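Side-chain contact in prenyltransference for protein (Lavandula lanata, PDB 5HC8), which catalyses the head-to-middle condensation of two dimethylallyl diphosphate units into lavandulyl diphosphate, and has the fold of the cis-prenyltransferase family: residues S111-P114 with E115-D119. Sequence-based numbering, arbitrary orientation.
Sequences SRLP and EYLQD
Pro114 lies against the ring of Tyr116 at the start of helix 115-128, where Pro114 occupies the N-cap position and the loop after strand 103-107 turns into the helix. The evidence for a CH-pi contact is the position of Pro114 CB, 3.6 Å from the Tyr116 ring centroid and 29° off the ring normal. Pro114 CB therefore sits over one face, nearer the ring's margin than its middle, with Tyr116 CE2 closest at 3.2 Å. Pro114 CG carries the overlap on to Tyr116 CZ and OH. A chi1 of 65° tucks the Tyr116 ring between the two backbone bonds of its own CA, over the proline. Arg82 adds a cation-pi contact to the same ring. Deeper in, the apolar patch continues with Leu113 CD1, 4.2 Å from Leu117 CG; both leucines are buried and pack on Met81 of helix 74-89, which ties the new helix to its neighbour in this cis-prenyltransferase fold.

At the polar edge, Pro114 O takes two backbone donors of the first helical turn. Gln118 N approaches Pro114 O at 3.0 Å and almost in line with the carbonyl, as expected of an i to i+4 helix bond. Leu117 N, 2.7 Å from Pro114 O, comes from above the carbonyl plane with a more bent N-H angle of 138°. The side chain of Gln118 reaches back past the cap: its outstretched chain passes Leu113 CB and brings its amide to the preceding carbonyl. There Gln118 NE2 donates to Leu113 O at 2.8 Å, with the acceptor close to the amide plane but the donor itself tilted from the carbonyl plane.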
loop_
_atom_site.group_PDB
_atom_site.type_symbol
_atom_site.label_atom_id
_atom_site.label_comp_id
_atom_site.label_asym_id
_atom_site.label_seq_id
_atom_site.Cartn_x
_atom_site.Cartn_y
_atom_site.Cartn_z
ATOM N N SER A 111 14.599 -19.244 -3.544
ATOM C CA SER A 111 14.938 -20.156 -4.640
ATOM C C SER A 111 15.386 -19.471 -5.875
ATOM O O SER A 111 16.139 -20.027 -6.637
ATOM C CB SER A 111 13.702 -20.975 -4.954
ATOM O OG SER A 111 13.684 -21.988 -3.980
ATOM N N ARG A 112 14.931 -18.261 -6.118
ATOM C CA ARG A 112 15.458 -17.499 -7.246
ATOM C C ARG A 112 16.859 -16.997 -7.030
ATOM O O ARG A 112 17.427 -16.422 -7.925
ATOM C CB ARG A 112 14.580 -16.286 -7.532
ATOM C CG ARG A 112 13.141 -16.659 -7.855
ATOM C CD ARG A 112 12.382 -15.466 -8.446
ATOM N NE ARG A 112 13.011 -14.997 -9.698
ATOM C CZ ARG A 112 12.517 -14.047 -10.492
ATOM N NH1 ARG A 112 11.368 -13.432 -10.195
ATOM N NH2 ARG A 112 13.176 -13.723 -11.593
ATOM N N LEU A 113 17.432 -17.119 -5.853
ATOM C CA LEU A 113 18.755 -16.531 -5.679
ATOM C C LEU A 113 19.871 -17.546 -6.007
ATOM O O LEU A 113 19.629 -18.734 -5.949
ATOM C CB LEU A 113 18.935 -16.066 -4.245
ATOM C CG LEU A 113 17.795 -15.150 -3.758
ATOM C CD1 LEU A 113 17.950 -14.997 -2.259
ATOM C CD2 LEU A 113 17.861 -13.815 -4.517
ATOM N N PRO A 114 21.080 -17.064 -6.313
ATOM C CA PRO A 114 22.244 -17.948 -6.421
ATOM C C PRO A 114 22.471 -18.785 -5.164
ATOM O O PRO A 114 22.364 -18.287 -3.999
ATOM C CB PRO A 114 23.422 -16.992 -6.590
ATOM C CG PRO A 114 22.865 -15.656 -6.898
ATOM C CD PRO A 114 21.390 -15.667 -6.623
ATOM N N GLU A 115 22.865 -20.040 -5.387
ATOM C CA GLU A 115 23.043 -20.957 -4.286
ATOM C C GLU A 115 23.954 -20.370 -3.233
ATOM O O GLU A 115 23.738 -20.599 -2.059
ATOM C CB GLU A 115 23.629 -22.304 -4.743
ATOM C CG GLU A 115 22.709 -23.120 -5.636
ATOM C CD GLU A 115 21.668 -23.909 -4.866
ATOM O OE1 GLU A 115 21.689 -23.901 -3.615
ATOM O OE2 GLU A 115 20.825 -24.557 -5.526
ATOM N N TYR A 116 24.991 -19.660 -3.636
ATOM C CA TYR A 116 25.882 -19.093 -2.673
ATOM C C TYR A 116 25.224 -18.073 -1.728
ATOM O O TYR A 116 25.700 -17.843 -0.595
ATOM C CB TYR A 116 27.078 -18.411 -3.359
ATOM C CG TYR A 116 26.805 -17.191 -4.221
ATOM C CD1 TYR A 116 26.637 -15.915 -3.654
ATOM C CD2 TYR A 116 26.767 -17.296 -5.610
ATOM C CE1 TYR A 116 26.422 -14.790 -4.454
ATOM C CE2 TYR A 116 26.543 -16.194 -6.409
ATOM C CZ TYR A 116 26.370 -14.937 -5.832
ATOM O OH TYR A 116 26.126 -13.866 -6.663
ATOM N N LEU A 117 24.207 -17.385 -2.244
ATOM C CA LEU A 117 23.531 -16.319 -1.488
ATOM C C LEU A 117 22.560 -16.974 -0.569
ATOM O O LEU A 117 22.412 -16.555 0.609
ATOM C CB LEU A 117 22.800 -15.361 -2.415
ATOM C CG LEU A 117 22.038 -14.184 -1.725
ATOM C CD1 LEU A 117 22.860 -13.558 -0.651
ATOM C CD2 LEU A 117 21.768 -13.079 -2.749
ATOM N N GLN A 118 21.926 -18.024 -1.072
ATOM C CA GLN A 118 21.112 -18.865 -0.235
ATOM C C GLN A 118 21.848 -19.501 0.950
ATOM O O GLN A 118 21.266 -19.698 2.041
ATOM C CB GLN A 118 20.455 -19.943 -1.045
ATOM C CG GLN A 118 19.520 -19.442 -2.105
ATOM C CD GLN A 118 18.787 -20.601 -2.753
ATOM O OE1 GLN A 118 18.203 -21.418 -2.061
ATOM N NE2 GLN A 118 18.803 -20.673 -4.073
ATOM N N ASP A 119 23.118 -19.814 0.724
ATOM C CA ASP A 119 23.951 -20.427 1.747
ATOM C C ASP A 119 24.364 -19.379 2.746
ATOM O O ASP A 119 24.412 -19.632 3.979
ATOM C CB ASP A 119 25.237 -21.024 1.110
ATOM C CG ASP A 119 24.972 -22.304 0.295
ATOM O OD1 ASP A 119 23.901 -22.948 0.492
ATOM O OD2 ASP A 119 25.868 -22.658 -0.523
#